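Local coordinates for uncharacterized protein (Burkholderia thailandensis, PDB 6AR7), which is of unknown function but belongs to the LprI family and may act as a lysozyme inhibitor, at residues T216-R219 against F220-V224; L161-M164 against N165-Y168. All coordinates share one frame; numbering follows the deposited sequence.

Contact 1. Residues T216-R219 against F220-V224; sequences TLKR and FSETV
Ser221 OG reaches back to Lys218 O, and Thr223 OG1 to Arg219 O, and these two pairs show how a helix can bind polar side chains to its own backbone. Ser221 OG donates to Lys218 O at 2.6 Å. It gets there because chi1 of 73° sets the hydroxyl between the backbone N and the carbonyl carbon, close against the preceding turn. Lys218 O also accepts the amide of Glu222, at 3.1 Å from Glu222 N, and both donors come from the same face of the carbonyl plane. Thr223 makes a similar bond with a longer reach, to the carbonyl four residues back: Thr223 OG1 lies 2.7 Å from Arg219 O and donates from above the carbonyl plane, 41° out of it. Arg219 O receives a weak second bond from the Glu222 amide.

These bonds gather in the C-terminal part of helix 203-223, a helix of an all-helical fold assigned to the LprI family. Phe220 N bonds Thr216 O there (2.9 Å, nearly straight at 168°), and Phe220 O accepts the amides of both Thr223 and Val224.

On the buried side, Thr216 and Phe220 run side by side. Thr216 CG2 meets the ring obliquely, 3.5 Å from Phe220 CE2, while Glu93, Leu96 and Val100 of helix 73-101 and Met116 of helix 107-136 also pack on this ring. On the exposed side Lys218 and Glu222 form a long salt bridge, with Lys218 NZ 3.9 Å from Glu222 OE2. The lysine methylenes contribute too, Lys218 CE lying 3.6 Å from that same oxygen. Beyond this shell, Lys170 of helix 155-174 makes a weak hydrogen bond to Ser221 OG.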
loop_
_atom_site.group_PDB
_atom_site.type_symbol
_atom_site.label_atom_id
_atom_site.label_comp_id
_atom_site.label_asym_id
_atom_site.label_seq_id
_atom_site.Cartn_x
_atom_site.Cartn_y
_atom_site.Cartn_z
ATOM N N THR A 216 -6.088 -6.405 -2.833
ATOM C CA THR A 216 -4.882 -7.223 -2.854
ATOM C C THR A 216 -5.194 -8.677 -2.500
ATOM O O THR A 216 -4.807 -9.600 -3.226
ATOM C CB THR A 216 -3.838 -6.653 -1.886
ATOM O OG1 THR A 216 -3.462 -5.317 -2.275
ATOM C CG2 THR A 216 -2.605 -7.540 -1.868
ATOM N N LEU A 217 -5.907 -8.899 -1.392
ATOM C CA LEU A 217 -6.204 -10.261 -0.957
ATOM C C LEU A 217 -7.080 -10.979 -1.974
ATOM O O LEU A 217 -6.931 -12.187 -2.192
ATOM C CB LEU A 217 -6.892 -10.239 0.412
ATOM C CG LEU A 217 -6.090 -9.678 1.591
ATOM C CD1 LEU A 217 -6.920 -9.739 2.845
ATOM C CD2 LEU A 217 -4.752 -10.392 1.784
ATOM N N LYS A 218 -8.003 -10.252 -2.610
ATOM C CA LYS A 218 -8.860 -10.874 -3.618
ATOM C C LYS A 218 -8.037 -11.349 -4.808
ATOM O O LYS A 218 -8.229 -12.462 -5.317
ATOM C CB LYS A 218 -9.945 -9.891 -4.053
ATOM C CG LYS A 218 -10.844 -10.382 -5.166
ATOM C CD LYS A 218 -11.866 -9.316 -5.550
ATOM C CE LYS A 218 -12.875 -9.855 -6.559
ATOM N NZ LYS A 218 -12.966 -8.994 -7.774
ATOM N N ARG A 219 -7.130 -10.501 -5.278
ATOM C CA ARG A 219 -6.277 -10.892 -6.386
ATOM C C ARG A 219 -5.419 -12.082 -6.009
ATOM O O ARG A 219 -5.268 -13.018 -6.800
ATOM C CB ARG A 219 -5.400 -9.718 -6.834
ATOM C CG ARG A 219 -4.437 -10.099 -7.923
ATOM C CD ARG A 219 -3.742 -8.855 -8.532
ATOM N NE ARG A 219 -4.730 -7.860 -8.952
ATOM C CZ ARG A 219 -5.442 -7.928 -10.074
ATOM N NH1 ARG A 219 -5.272 -8.943 -10.912
ATOM N NH2 ARG A 219 -6.329 -6.980 -10.356
ATOM N N PHE A 220 -4.853 -12.070 -4.797
ATOM C CA PHE A 220 -4.083 -13.220 -4.339
ATOM C C PHE A 220 -4.926 -14.480 -4.390
ATOM O O PHE A 220 -4.461 -15.538 -4.828
ATOM C CB PHE A 220 -3.599 -13.000 -2.910
ATOM C CG PHE A 220 -2.412 -12.124 -2.795
ATOM C CD1 PHE A 220 -1.545 -11.967 -3.852
ATOM C CD2 PHE A 220 -2.159 -11.446 -1.615
ATOM C CE1 PHE A 220 -0.443 -11.179 -3.723
ATOM C CE2 PHE A 220 -1.054 -10.639 -1.484
ATOM C CZ PHE A 220 -0.198 -10.500 -2.543
ATOM N N SER A 221 -6.162 -14.393 -3.891
ATOM C CA SER A 221 -7.007 -15.577 -3.811
ATOM C C SER A 221 -7.310 -16.132 -5.191
ATOM O O SER A 221 -7.501 -17.343 -5.341
ATOM C CB SER A 221 -8.310 -15.260 -3.075
ATOM O OG SER A 221 -9.160 -14.484 -3.900
ATOM N N GLU A 222 -7.325 -15.273 -6.210
ATOM C CA GLU A 222 -7.553 -15.699 -7.585
ATOM C C GLU A 222 -6.273 -16.121 -8.284
ATOM O O GLU A 222 -6.327 -16.647 -9.402
ATOM C CB GLU A 222 -8.200 -14.570 -8.387
ATOM C CG GLU A 222 -9.563 -14.142 -7.879
ATOM C CD GLU A 222 -9.969 -12.777 -8.421
ATOM O OE1 GLU A 222 -9.072 -12.019 -8.861
ATOM O OE2 GLU A 222 -11.172 -12.449 -8.397
ATOM N N THR A 223 -5.131 -15.930 -7.644
ATOM C CA THR A 223 -3.843 -16.175 -8.263
ATOM C C THR A 223 -3.133 -17.397 -7.706
ATOM O O THR A 223 -2.609 -18.199 -8.479
ATOM C CB THR A 223 -2.945 -14.939 -8.088
ATOM O OG1 THR A 223 -3.566 -13.799 -8.702
ATOM C CG2 THR A 223 -1.586 -15.176 -8.717
ATOM N N VAL A 224 -3.124 -17.570 -6.380
ATOM C CA VAL A 224 -2.323 -18.626 -5.783
ATOM C C VAL A 224 -2.810 -19.973 -6.281
ATOM O O VAL A 224 -4.009 -20.183 -6.513
ATOM C CB VAL A 224 -2.355 -18.555 -4.243
ATOM C CG1 VAL A 224 -3.707 -19.070 -3.681
ATOM C CG2 VAL A 224 -1.179 -19.345 -3.659
#

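Contact 2. Residues L161-M164 against N165-Y168; sequences LFDM and NRYY
Asp163 and Arg166 lie alongside each other on one flank of the helix, pointing the same way, and illustrate how a charged pair three residues apart can meet without a tight grip. The salt bridge is long: Asp163 OD1 stands 3.7 Å from Arg166 NE. The same oxygen lies equally far from Arg166 NH2, so it faces the guanidinium edge near its plane, although the carboxylate itself is turned 73° against that plane. The arginine starts out with CG anti to the backbone N, and a bend at chi3 of 78° then swings the guanidinium back beside the aspartate. One face of the group is partly covered by its neighbour in sequence, for Tyr167 CE2 sits 3.5 Å above the plane, offset toward the rim. Tyr167 CD2 also lies 3.3 Å from Asp163 O, the oxygen being oblique to the ring.

Next round the helix, Leu161 and Asn165 point in a common direction. Asn165 swings its amide back along the helix, placing Asn165 ND2 3.9 Å from Leu161 CG, while Asn165 OD1 approaches the methyl of the selenomethionine Met164, 3.7 Å from Met164 CE. That methyl is brought round by the turn at chi3 (63°) in an otherwise extended chain, and the buried Met164 packs against Trp190 of helix 180-197 and Val214 of helix 203-223.

Beneath the side chains the backbone bonds are regular, from Asn165 N to Leu161 O through to Tyr168 N to Met164 O at 2.7 Å. The whole is typical of an outer helix in an all-helical bundle, its solvent side bearing a long i to i+3 ion pair while Met164 and Tyr168 pack against neighbouring helices.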
loop_
_atom_site.group_PDB
_atom_site.type_symbol
_atom_site.label_atom_id
_atom_site.label_comp_id
_atom_site.label_asym_id
_atom_site.label_seq_id
_atom_site.Cartn_x
_atom_site.Cartn_y
_atom_site.Cartn_z
ATOM N N LEU A 161 -14.208 -4.241 6.058
ATOM C CA LEU A 161 -13.617 -5.234 6.949
ATOM C C LEU A 161 -14.202 -6.617 6.701
ATOM O O LEU A 161 -13.481 -7.622 6.720
ATOM C CB LEU A 161 -13.858 -4.834 8.405
ATOM C CG LEU A 161 -12.975 -5.477 9.466
ATOM C CD1 LEU A 161 -11.531 -5.085 9.182
ATOM C CD2 LEU A 161 -13.403 -5.011 10.842
ATOM N N PHE A 162 -15.518 -6.690 6.498
ATOM C CA PHE A 162 -16.152 -7.974 6.223
ATOM C C PHE A 162 -15.574 -8.609 4.961
ATOM O O PHE A 162 -15.283 -9.811 4.931
ATOM C CB PHE A 162 -17.664 -7.788 6.088
ATOM C CG PHE A 162 -18.414 -9.071 5.885
ATOM C CD1 PHE A 162 -18.810 -9.835 6.976
ATOM C CD2 PHE A 162 -18.705 -9.524 4.604
ATOM C CE1 PHE A 162 -19.497 -11.026 6.795
ATOM C CE2 PHE A 162 -19.381 -10.717 4.419
ATOM C CZ PHE A 162 -19.780 -11.465 5.522
ATOM N N ASP A 163 -15.424 -7.818 3.899
ATOM C CA ASP A 163 -14.855 -8.334 2.656
ATOM C C ASP A 163 -13.404 -8.751 2.839
ATOM O O ASP A 163 -12.973 -9.783 2.312
ATOM C CB ASP A 163 -14.958 -7.283 1.556
ATOM C CG ASP A 163 -16.331 -7.248 0.912
ATOM O OD1 ASP A 163 -17.157 -8.148 1.203
ATOM O OD2 ASP A 163 -16.570 -6.336 0.091
HETATM N N MSE A 164 -12.638 -7.962 3.575
HETATM C CA MSE A 164 -11.238 -8.278 3.793
HETATM C C MSE A 164 -11.081 -9.642 4.445
HETATM O O MSE A 164 -10.314 -10.468 3.976
HETATM C CB MSE A 164 -10.578 -7.227 4.660
HETATM C CG MSE A 164 -9.098 -7.139 4.416
HETATM SE SE MSE A 164 -8.239 -6.061 5.784
HETATM C CE MSE A 164 -8.644 -7.158 7.351
ATOM N N ASN A 165 -11.816 -9.875 5.533
ATOM C CA ASN A 165 -11.674 -11.147 6.229
ATOM C C ASN A 165 -12.202 -12.294 5.380
ATOM O O ASN A 165 -11.671 -13.408 5.448
ATOM C CB ASN A 165 -12.347 -11.073 7.598
ATOM C CG ASN A 165 -11.598 -10.135 8.544
ATOM O OD1 ASN A 165 -10.363 -10.165 8.596
ATOM N ND2 ASN A 165 -12.332 -9.292 9.275
ATOM N N ARG A 166 -13.214 -12.027 4.557
ATOM C CA ARG A 166 -13.714 -13.020 3.612
ATOM C C ARG A 166 -12.632 -13.432 2.619
ATOM O O ARG A 166 -12.380 -14.625 2.407
ATOM C CB ARG A 166 -14.924 -12.452 2.887
ATOM C CG ARG A 166 -15.544 -13.373 1.900
ATOM C CD ARG A 166 -16.959 -12.931 1.624
ATOM N NE ARG A 166 -17.044 -11.787 0.723
ATOM C CZ ARG A 166 -17.038 -11.892 -0.602
ATOM N NH1 ARG A 166 -16.938 -13.088 -1.176
ATOM N NH2 ARG A 166 -17.134 -10.805 -1.353
ATOM N N TYR A 167 -12.004 -12.462 1.964
ATOM C CA TYR A 167 -10.949 -12.826 1.028
ATOM C C TYR A 167 -9.705 -13.332 1.749
ATOM O O TYR A 167 -9.002 -14.194 1.214
ATOM C CB TYR A 167 -10.627 -11.648 0.104
ATOM C CG TYR A 167 -11.699 -11.492 -0.941
ATOM C CD1 TYR A 167 -11.813 -12.413 -1.979
ATOM C CD2 TYR A 167 -12.627 -10.448 -0.882
ATOM C CE1 TYR A 167 -12.803 -12.298 -2.939
ATOM C CE2 TYR A 167 -13.619 -10.320 -1.846
ATOM C CZ TYR A 167 -13.701 -11.251 -2.872
ATOM O OH TYR A 167 -14.676 -11.138 -3.833
ATOM N N TYR A 168 -9.427 -12.842 2.963
ATOM C CA TYR A 168 -8.307 -13.387 3.730
ATOM C C TYR A 168 -8.485 -14.882 3.960
ATOM O O TYR A 168 -7.554 -15.674 3.769
ATOM C CB TYR A 168 -8.161 -12.655 5.067
ATOM C CG TYR A 168 -7.105 -13.246 5.978
ATOM C CD1 TYR A 168 -5.793 -12.821 5.904
ATOM C CD2 TYR A 168 -7.422 -14.250 6.895
ATOM C CE1 TYR A 168 -4.817 -13.365 6.720
ATOM C CE2 TYR A 168 -6.454 -14.803 7.722
ATOM C CZ TYR A 168 -5.149 -14.350 7.625
ATOM O OH TYR A 168 -4.167 -14.886 8.427
#

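In the fold
From the N terminus the chain runs through four helices, up to helix 107-136, before contact 2 appears within helix 155-174. Helix 180-197 follows, and contact 1 comes in the C-terminal part of helix 203-223, close to the C terminus. Each contact spans a continuous run of one helix, so neither closes a long loop; they follow in series, without nesting or crossing. Their centres are about 12 Å apart, and the two helices meet directly: Leu217 CD1 packs 3.9 Å from Tyr168 CB, and Lys218 CE lies 3.5 Å from Tyr167 OH. Contact 1 also faces helices 73-101 and 107-136, while contact 2 reaches helix 180-197.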